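Local coordinates for Cg9734-pa (Drosophila melanogaster, PDB 2BK9), which is a heme-binding globin whose iron is six-coordinate, and probably binds and carries oxygen, at residues Q108-I113 against H137-I142; K11-P16 against A129-L134; L28-N33 against I113-T118. The protein carries 1 engineered substitution. All coordinates share one frame; numbering follows the deposited sequence.

Contact 1 of 3, residues Q108-I113 against H137-I142; sequences QLKGVI and HVYAII. With HEM (protoporphyrin IX containing Fe), chain B.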
# COMPACT_ATOMS: atom_id res chain seq x y z
N GLN A 108 6.80 7.02 3.36
CA GLN A 108 7.74 5.95 3.67
C GLN A 108 7.23 4.61 3.10
O GLN A 108 7.95 3.88 2.43
CB GLN A 108 7.96 5.86 5.19
CG GLN A 108 8.81 6.98 5.74
CD GLN A 108 8.80 7.04 7.25
OE1 GLN A 108 7.95 6.44 7.91
NE2 GLN A 108 9.74 7.76 7.82
N LEU A 109 5.96 4.30 3.36
CA LEU A 109 5.39 3.07 2.87
C LEU A 109 5.31 3.06 1.35
O LEU A 109 5.49 2.01 0.72
CB LEU A 109 4.00 2.84 3.49
CG LEU A 109 3.38 1.48 3.17
CD1 LEU A 109 4.14 0.33 3.74
CD2 LEU A 109 1.94 1.41 3.62
N LYS A 110 5.02 4.21 0.78
CA LYS A 110 4.84 4.32 -0.68
C LYS A 110 6.06 3.82 -1.43
O LYS A 110 5.97 3.02 -2.38
CB LYS A 110 4.57 5.78 -1.06
CG LYS A 110 4.29 6.09 -2.49
CD LYS A 110 4.16 7.65 -2.67
CE LYS A 110 3.39 8.10 -3.89
NZ LYS A 110 3.68 9.55 -4.07
N GLY A 111 7.24 4.30 -1.04
CA GLY A 111 8.43 3.91 -1.72
C GLY A 111 8.72 2.44 -1.55
O GLY A 111 9.20 1.78 -2.46
N VAL A 112 8.37 1.89 -0.40
CA VAL A 112 8.58 0.47 -0.13
C VAL A 112 7.64 -0.38 -0.94
O VAL A 112 8.06 -1.39 -1.50
CB VAL A 112 8.41 0.22 1.34
CG1 VAL A 112 8.22 -1.22 1.62
CG2 VAL A 112 9.55 0.87 2.16
N ILE A 113 6.38 0.00 -1.07
CA ILE A 113 5.44 -0.74 -1.93
C ILE A 113 5.96 -0.79 -3.35
O ILE A 113 6.00 -1.84 -3.98
CB ILE A 113 4.04 -0.07 -1.89
CG1 ILE A 113 3.42 -0.27 -0.50
CG2 ILE A 113 3.15 -0.64 -2.98
CD1 ILE A 113 2.19 0.59 -0.32
N HIS A 137 -2.13 8.40 -7.44
CA HIS A 137 -3.55 8.69 -7.45
C HIS A 137 -4.19 8.37 -6.14
O HIS A 137 -4.91 9.18 -5.54
CB HIS A 137 -4.27 7.99 -8.60
CG HIS A 137 -5.71 8.34 -8.68
ND1 HIS A 137 -6.15 9.48 -9.29
CD2 HIS A 137 -6.79 7.76 -8.12
CE1 HIS A 137 -7.46 9.55 -9.17
NE2 HIS A 137 -7.88 8.52 -8.45
N VAL A 138 -3.94 7.16 -5.65
CA VAL A 138 -4.58 6.78 -4.41
C VAL A 138 -4.04 7.59 -3.23
O VAL A 138 -4.78 7.91 -2.32
CB VAL A 138 -4.65 5.26 -4.16
CG1 VAL A 138 -5.29 4.57 -5.35
CG2 VAL A 138 -3.37 4.70 -3.89
N TYR A 139 -2.78 7.96 -3.26
CA TYR A 139 -2.20 8.84 -2.22
C TYR A 139 -2.84 10.22 -2.25
O TYR A 139 -3.00 10.84 -1.18
CB TYR A 139 -0.69 8.93 -2.35
CG TYR A 139 -0.01 7.89 -1.52
CD1 TYR A 139 -0.37 6.53 -1.55
CD2 TYR A 139 0.99 8.23 -0.65
CE1 TYR A 139 0.22 5.57 -0.77
CE2 TYR A 139 1.60 7.24 0.16
CZ TYR A 139 1.16 5.93 0.12
OH TYR A 139 1.73 4.95 0.90
N ALA A 140 -3.19 10.73 -3.43
CA ALA A 140 -3.94 11.99 -3.51
C ALA A 140 -5.23 11.88 -2.71
O ALA A 140 -5.61 12.81 -2.01
N ILE A 141 -5.90 10.73 -2.79
CA ILE A 141 -7.12 10.51 -2.09
C ILE A 141 -6.88 10.50 -0.57
O ILE A 141 -7.59 11.16 0.21
CB ILE A 141 -7.81 9.23 -2.54
CG1 ILE A 141 -8.17 9.27 -4.03
CG2 ILE A 141 -9.03 8.99 -1.65
CD1 ILE A 141 -8.50 7.92 -4.64
N ILE A 142 -5.87 9.75 -0.13
CA ILE A 142 -5.55 9.72 1.29
C ILE A 142 -5.29 11.13 1.79
O ILE A 142 -5.75 11.57 2.86
CB ILE A 142 -4.29 8.84 1.56
CG1 ILE A 142 -4.54 7.38 1.12
CG2 ILE A 142 -3.90 8.90 3.05
CD1 ILE A 142 -3.30 6.56 1.25
CHA HEM B . -4.88 -0.63 10.65
CHB HEM B . -4.83 -0.69 5.84
CHC HEM B . -0.87 1.94 5.95
CHD HEM B . -0.66 1.63 10.71
C1A HEM B . -5.24 -0.80 9.34
C2A HEM B . -6.51 -1.35 8.88
C3A HEM B . -6.53 -1.36 7.53
C4A HEM B . -5.24 -0.86 7.13
CMA HEM B . -7.60 -1.81 6.52
CAA HEM B . -7.63 -1.81 9.83
CBA HEM B . -8.39 -0.60 10.39
CGA HEM B . -9.36 -1.15 11.40
O1A HEM B . -8.95 -1.45 12.56
O2A HEM B . -10.55 -1.26 11.06
C1B HEM B . -3.71 -0.02 5.43
C2B HEM B . -3.40 0.29 4.07
C3B HEM B . -2.28 1.03 4.10
C4B HEM B . -1.92 1.25 5.47
CMB HEM B . -4.21 -0.18 2.89
CAB HEM B . -1.58 1.68 2.97
CBB HEM B . -1.48 1.21 1.74
C1C HEM B . -0.45 2.11 7.24
C2C HEM B . 0.71 2.87 7.69
C3C HEM B . 0.81 2.73 9.02
C4C HEM B . -0.31 1.92 9.43
CMC HEM B . 1.61 3.69 6.77
CAC HEM B . 1.89 3.35 9.87
CBC HEM B . 2.36 2.89 11.00
C1D HEM B . -1.77 0.97 11.13
C2D HEM B . -2.14 0.79 12.47
C3D HEM B . -3.38 0.11 12.46
C4D HEM B . -3.71 -0.06 11.07
CMD HEM B . -1.32 1.19 13.68
CAD HEM B . -4.17 -0.30 13.69
CBD HEM B . -3.68 -1.60 14.25
CGD HEM B . -4.42 -2.04 15.48
O1D HEM B . -3.99 -3.03 16.12
O2D HEM B . -5.44 -1.39 15.83
NA HEM B . -4.50 -0.48 8.25
NB HEM B . -2.78 0.57 6.30
NC HEM B . -1.05 1.54 8.33
ND HEM B . -2.74 0.47 10.29
FE HEM B . -2.77 0.49 8.30
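Y139 reaches across to K110 and L109 and makes every close contact between helix residues 137-142 and 108-113. Y139 CA lies 8.5 Å from K110 CA. Before it in the chain, V138 faces another way and packs on W89 of helix 81-96. The Y139 side chain runs past that of K110 in the opposite direction. The two therefore lie alongside each other, and several methylenes of the lysine meet the ring. K110 CD sits over one face, 4.1 Å from the ring centroid of Y139 and 27° off the normal, a CH-pi contact. Nearer the backbone, K110 CB touches Y139 CE2 at 3.5 Å. The lysine has CG anti to its backbone N (chi1 -177°) and stays extended beyond, which carries its methylenes along the phenol. Its NZ then forms a salt bridge with D136, about one turn before Y139 on the same helix.

The phenol oxygen ends beside the other helix. Y139 OH is 3.4 Å from K110 N, but the angle is poor and this is no hydrogen bond. The hydroxyl instead bonds to the carbonyl oxygen of Y106, which fixes the outer end of the ring. L109 CB lies 4.0 Å from Y139 OH. The same leucine turns its CD2 to the heme, 3.6 Å from vinyl atom CAB.

I141 packs on helix 81-96. I142 comes back to the tyrosine: its CD1 lies 4.0 Å above the ring plane of Y139, near the rim, on the face opposite K110. The ring is thus held between an aliphatic branch of its own helix and the lysine chain of the other. This is the packing of the G and H helices of the globin fold, next to the heme pocket that L109 helps line.

Contact 2 of 3, residues K11-P16 against A129-L134; sequences KTWEIP and ATWAKL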
# COMPACT_ATOMS: atom_id res chain seq x y z
N LYS A 11 -2.09 -7.36 -15.17
CA LYS A 11 -1.31 -8.55 -15.47
C LYS A 11 -0.08 -8.64 -14.55
O LYS A 11 0.23 -9.72 -14.07
CB LYS A 11 -0.89 -8.56 -16.91
CG LYS A 11 -1.99 -8.73 -17.95
CD LYS A 11 -2.92 -9.92 -17.71
CE LYS A 11 -2.18 -11.25 -17.76
NZ LYS A 11 -3.08 -12.39 -17.54
N THR A 12 0.63 -7.55 -14.31
CA THR A 12 1.81 -7.61 -13.44
C THR A 12 1.43 -7.84 -11.99
O THR A 12 2.22 -8.46 -11.26
CB THR A 12 2.70 -6.36 -13.59
OG1 THR A 12 1.95 -5.16 -13.31
CG2 THR A 12 3.32 -6.26 -14.96
N TRP A 13 0.25 -7.42 -11.57
CA TRP A 13 -0.20 -7.66 -10.21
C TRP A 13 -0.42 -9.14 -9.91
O TRP A 13 -0.28 -9.54 -8.78
CB TRP A 13 -1.52 -6.90 -10.01
CG TRP A 13 -2.18 -7.06 -8.70
CD1 TRP A 13 -3.44 -7.50 -8.50
CD2 TRP A 13 -1.70 -6.70 -7.41
NE1 TRP A 13 -3.77 -7.43 -7.17
CE2 TRP A 13 -2.71 -6.98 -6.47
CE3 TRP A 13 -0.48 -6.20 -6.92
CZ2 TRP A 13 -2.55 -6.71 -5.11
CZ3 TRP A 13 -0.34 -5.98 -5.58
CH2 TRP A 13 -1.37 -6.22 -4.69
N GLU A 14 -0.71 -9.93 -10.95
CA GLU A 14 -1.00 -11.34 -10.74
C GLU A 14 0.13 -12.02 -9.97
O GLU A 14 -0.13 -12.96 -9.23
CB GLU A 14 -1.24 -12.08 -12.06
CG GLU A 14 -2.49 -11.62 -12.77
CD GLU A 14 -2.72 -12.31 -14.08
OE1 GLU A 14 -1.99 -13.26 -14.44
OE2 GLU A 14 -3.66 -11.92 -14.80
N ILE A 15 1.38 -11.65 -10.22
CA ILE A 15 2.51 -12.33 -9.58
C ILE A 15 2.53 -12.07 -8.07
O ILE A 15 2.40 -13.01 -7.29
CB ILE A 15 3.80 -11.98 -10.30
CG1 ILE A 15 3.77 -12.62 -11.68
CG2 ILE A 15 5.00 -12.44 -9.51
CD1 ILE A 15 4.89 -12.17 -12.60
N PRO A 16 2.66 -10.83 -7.59
CA PRO A 16 2.74 -10.62 -6.12
C PRO A 16 1.44 -10.99 -5.43
O PRO A 16 1.47 -11.44 -4.28
CB PRO A 16 3.08 -9.14 -5.97
CG PRO A 16 2.68 -8.52 -7.28
CD PRO A 16 2.96 -9.58 -8.31
N ALA A 129 6.70 3.19 -13.66
CA ALA A 129 6.07 4.47 -13.71
C ALA A 129 4.56 4.37 -13.78
O ALA A 129 3.86 5.17 -13.16
CB ALA A 129 6.61 5.27 -14.88
N THR A 130 4.05 3.39 -14.48
CA THR A 130 2.61 3.19 -14.55
C THR A 130 2.07 2.86 -13.15
O THR A 130 1.06 3.40 -12.74
CB THR A 130 2.28 2.08 -15.55
OG1 THR A 130 2.77 2.49 -16.84
CG2 THR A 130 0.82 1.79 -15.63
N TRP A 131 2.76 1.96 -12.45
CA TRP A 131 2.40 1.66 -11.08
C TRP A 131 2.47 2.90 -10.19
O TRP A 131 1.59 3.12 -9.35
CB TRP A 131 3.28 0.55 -10.52
CG TRP A 131 2.78 -0.81 -10.82
CD1 TRP A 131 3.08 -1.58 -11.90
CD2 TRP A 131 1.80 -1.53 -10.10
NE1 TRP A 131 2.39 -2.76 -11.86
CE2 TRP A 131 1.60 -2.76 -10.76
CE3 TRP A 131 1.07 -1.26 -8.94
CZ2 TRP A 131 0.73 -3.70 -10.29
CZ3 TRP A 131 0.21 -2.21 -8.47
CH2 TRP A 131 0.06 -3.42 -9.14
N ALA A 132 3.51 3.71 -10.33
CA ALA A 132 3.63 4.91 -9.53
C ALA A 132 2.48 5.87 -9.80
O ALA A 132 2.06 6.58 -8.88
CB ALA A 132 4.95 5.58 -9.74
N LYS A 133 1.97 5.90 -11.03
CA LYS A 133 0.79 6.73 -11.32
C LYS A 133 -0.44 6.26 -10.54
O LYS A 133 -1.19 7.10 -10.01
CB LYS A 133 0.53 6.67 -12.80
CG LYS A 133 -0.53 7.55 -13.32
CD LYS A 133 -0.50 7.71 -14.83
CE LYS A 133 0.32 6.77 -15.64
NZ LYS A 133 1.57 7.32 -16.22
N LEU A 134 -0.65 4.96 -10.45
CA LEU A 134 -1.74 4.43 -9.66
C LEU A 134 -1.56 4.78 -8.19
O LEU A 134 -2.47 5.25 -7.53
CB LEU A 134 -1.86 2.91 -9.80
CG LEU A 134 -2.87 2.23 -8.87
CD1 LEU A 134 -4.27 2.72 -9.13
CD2 LEU A 134 -2.77 0.73 -9.02
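The indole of W131 meets helix residues 11-16 with its edge. T12 OG1 lies in the ring plane, in front of the pyrrole N-H, and the backbone N of W13 also comes to the edge in plane. The indole of W13 is turned obliquely to it. The six-membered rings of W13 and W131 are 5.9 Å apart at their centroids, with planes at 46°, so they neither stack nor form a T. Their closest atoms are W13 CE3 and W131 CH2, at 3.6 Å.

W131 NE1 donates to T12 OG1 at 2.8 Å, with an angle of 154° at the hydrogen. The threonine holds OG1 between its backbone N and carbonyl carbon (chi1 57°). From there the hydroxyl also bonds to L8 O in the turn before, so it joins the indole to the helix backbone.

These helices, 3-17 and 125-143, are the A and H helices of the globin fold, joined here near the two ends of the chain. Other helices pack on both indoles: W13 on I66, F69 and I73 of helix 56-75, W131 on I73 and on L114 and L117 of helix 103-120.

W13 NE1 is hydrogen-bonded to D70, which anchors the far side of that indole. On the outer side of helix 3-17, K11 NZ forms a salt bridge with E14 OE2 at 2.8 Å, on the syn side of the carboxylate.

Contact 3 of 3, residues L28-N33 against I113-T118; sequences LTQFFN and ILDVLT. With HEM (protoporphyrin IX containing Fe), chain B.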
# COMPACT_ATOMS: atom_id res chain seq x y z
N LEU A 28 5.88 -4.93 4.56
CA LEU A 28 5.85 -4.41 5.91
C LEU A 28 7.17 -4.61 6.66
O LEU A 28 7.57 -3.73 7.41
CB LEU A 28 4.61 -5.00 6.57
CG LEU A 28 3.99 -4.29 7.73
CD1 LEU A 28 3.57 -2.87 7.40
CD2 LEU A 28 2.85 -5.07 8.29
N THR A 29 7.87 -5.71 6.43
CA THR A 29 9.20 -5.81 7.02
C THR A 29 10.12 -4.70 6.50
O THR A 29 10.89 -4.15 7.28
CB THR A 29 9.88 -7.17 6.86
OG1 THR A 29 10.05 -7.47 5.47
CG2 THR A 29 9.14 -8.27 7.57
N GLN A 30 10.04 -4.37 5.21
CA GLN A 30 10.92 -3.34 4.68
C GLN A 30 10.56 -1.98 5.29
O GLN A 30 11.43 -1.18 5.61
CB GLN A 30 10.87 -3.31 3.13
CG GLN A 30 11.74 -2.19 2.56
CD GLN A 30 11.79 -1.98 1.05
OE1 GLN A 30 12.39 -0.99 0.59
NE2 GLN A 30 11.23 -2.87 0.26
N PHE A 31 9.27 -1.73 5.40
CA PHE A 31 8.80 -0.50 6.03
C PHE A 31 9.41 -0.35 7.43
O PHE A 31 9.94 0.70 7.77
CB PHE A 31 7.30 -0.57 6.05
CG PHE A 31 6.58 0.59 6.67
CD1 PHE A 31 6.74 1.90 6.21
CD2 PHE A 31 5.66 0.36 7.66
CE1 PHE A 31 6.00 2.93 6.73
CE2 PHE A 31 4.90 1.40 8.17
CZ PHE A 31 5.08 2.69 7.69
N PHE A 32 9.31 -1.40 8.23
CA PHE A 32 9.80 -1.30 9.60
C PHE A 32 11.32 -1.34 9.70
O PHE A 32 11.89 -0.76 10.61
CB PHE A 32 9.19 -2.39 10.48
CG PHE A 32 7.72 -2.31 10.62
CD1 PHE A 32 7.08 -1.12 10.97
CD2 PHE A 32 6.93 -3.44 10.44
CE1 PHE A 32 5.72 -1.11 11.10
CE2 PHE A 32 5.57 -3.40 10.60
CZ PHE A 32 4.98 -2.25 10.96
N ASN A 33 11.97 -2.03 8.77
CA ASN A 33 13.43 -2.05 8.76
C ASN A 33 14.01 -0.69 8.46
O ASN A 33 14.93 -0.22 9.13
CB ASN A 33 13.88 -3.08 7.71
CG ASN A 33 15.32 -3.38 7.75
OD1 ASN A 33 15.95 -3.34 8.80
ND2 ASN A 33 15.87 -3.70 6.59
N ILE A 113 6.38 0.00 -1.07
CA ILE A 113 5.44 -0.74 -1.93
C ILE A 113 5.96 -0.79 -3.35
O ILE A 113 6.00 -1.84 -3.98
CB ILE A 113 4.04 -0.07 -1.89
CG1 ILE A 113 3.42 -0.27 -0.50
CG2 ILE A 113 3.15 -0.64 -2.98
CD1 ILE A 113 2.19 0.59 -0.32
N LEU A 114 6.35 0.36 -3.88
CA LEU A 114 6.83 0.39 -5.26
C LEU A 114 8.11 -0.43 -5.43
O LEU A 114 8.26 -1.12 -6.44
CB LEU A 114 7.02 1.84 -5.71
CG LEU A 114 5.68 2.58 -5.94
CD1 LEU A 114 5.93 4.07 -6.03
CD2 LEU A 114 4.96 2.07 -7.16
N ASP A 115 8.98 -0.41 -4.44
CA ASP A 115 10.17 -1.21 -4.46
C ASP A 115 9.83 -2.72 -4.52
O ASP A 115 10.40 -3.47 -5.31
CB ASP A 115 11.00 -0.88 -3.23
CG ASP A 115 12.23 -1.64 -3.15
OD1 ASP A 115 13.17 -1.24 -3.88
OD2 ASP A 115 12.34 -2.67 -2.44
N VAL A 116 8.92 -3.15 -3.66
CA VAL A 116 8.57 -4.55 -3.60
C VAL A 116 7.94 -5.00 -4.91
O VAL A 116 8.27 -6.06 -5.43
CB VAL A 116 7.68 -4.83 -2.41
CG1 VAL A 116 7.02 -6.22 -2.51
CG2 VAL A 116 8.46 -4.69 -1.11
N LEU A 117 7.01 -4.23 -5.46
CA LEU A 117 6.32 -4.60 -6.68
C LEU A 117 7.26 -4.61 -7.88
O LEU A 117 7.16 -5.49 -8.75
CB LEU A 117 5.14 -3.70 -6.92
CG LEU A 117 4.07 -3.80 -5.82
CD1 LEU A 117 2.93 -2.86 -6.17
CD2 LEU A 117 3.54 -5.21 -5.55
N THR A 118 8.18 -3.64 -7.92
CA THR A 118 9.13 -3.57 -8.99
C THR A 118 9.96 -4.84 -9.04
O THR A 118 10.17 -5.41 -10.11
CB THR A 118 9.98 -2.30 -8.83
OG1 THR A 118 9.14 -1.16 -9.05
CG2 THR A 118 11.08 -2.23 -9.88
CHA HEM B . -4.88 -0.63 10.65
CHB HEM B . -4.83 -0.69 5.84
CHC HEM B . -0.87 1.94 5.95
CHD HEM B . -0.66 1.63 10.71
C1A HEM B . -5.24 -0.80 9.34
C2A HEM B . -6.51 -1.35 8.88
C3A HEM B . -6.53 -1.36 7.53
C4A HEM B . -5.24 -0.86 7.13
CMA HEM B . -7.60 -1.81 6.52
CAA HEM B . -7.63 -1.81 9.83
CBA HEM B . -8.39 -0.60 10.39
CGA HEM B . -9.36 -1.15 11.40
O1A HEM B . -8.95 -1.45 12.56
O2A HEM B . -10.55 -1.26 11.06
C1B HEM B . -3.71 -0.02 5.43
C2B HEM B . -3.40 0.29 4.07
C3B HEM B . -2.28 1.03 4.10
C4B HEM B . -1.92 1.25 5.47
CMB HEM B . -4.21 -0.18 2.89
CAB HEM B . -1.58 1.68 2.97
CBB HEM B . -1.48 1.21 1.74
C1C HEM B . -0.45 2.11 7.24
C2C HEM B . 0.71 2.87 7.69
C3C HEM B . 0.81 2.73 9.02
C4C HEM B . -0.31 1.92 9.43
CMC HEM B . 1.61 3.69 6.77
CAC HEM B . 1.89 3.35 9.87
CBC HEM B . 2.36 2.89 11.00
C1D HEM B . -1.77 0.97 11.13
C2D HEM B . -2.14 0.79 12.47
C3D HEM B . -3.38 0.11 12.46
C4D HEM B . -3.71 -0.06 11.07
CMD HEM B . -1.32 1.19 13.68
CAD HEM B . -4.17 -0.30 13.69
CBD HEM B . -3.68 -1.60 14.25
CGD HEM B . -4.42 -2.04 15.48
O1D HEM B . -3.99 -3.03 16.12
O2D HEM B . -5.44 -1.39 15.83
NA HEM B . -4.50 -0.48 8.25
NB HEM B . -2.78 0.57 6.30
NC HEM B . -1.05 1.54 8.33
ND HEM B . -2.74 0.47 10.29
FE HEM B . -2.77 0.49 8.30
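Q30 and D115 meet through a single hydrogen bond. Q30 NE2 donates to D115 OD2 at 2.9 Å, with an angle of 152° at the hydrogen. The amide and carboxylate planes stand 87° apart, almost perpendicular. The donor reaches OD2 on its anti side and lies well out of the carboxylate plane. The other end of the amide takes no part: Q30 OE1 and D115 OD2 are both acceptors, 3.5 Å apart. V116, on the same helix as D115, touches the amide, with its CG2 3.6 Å from Q30 NE2.

The glutamine arrives fully extended. CG points away from the backbone N (chi1 178°), and the chain stays straight to its end, which carries the amide across to helix 103-120. R34, one turn further along helix 20-34, donates from NE to Q30 OE1. Both polar atoms of the amide thus have partners, and this should fix its flip. V112 of helix 103-120 packs beside the Q30 chain.

F31, next to Q30, points inward instead, and its CZ lies 3.7 Å from heme methyl CMC. The outer bridge of Q30 and the inner F31 belong to the pairing of the B and G helices of the globin fold, beside the heme pocket.

Contacts 1 and 2 are buried, while contact 3 lies at the surface. Helix 125-143 serves contacts 1 and 2, and helix 103-120 serves contacts 1 and 3, which share I113. The chemistry follows the place. Contact 1 sets a lysine chain against an aromatic face and has no hydrogen bond across it. Contact 2 joins two indoles and adds one hydrogen bond to a hydroxyl. Contact 3 is mainly an amide-carboxylate bond. Contacts 1 and 3 both touch the heme and pack on each other, with L109 N 3.6 Å from F31 CE1. Contact 2 lies further from the heme. L117 links it to contact 3: its CD1 is 3.6 Å from W131 CZ3.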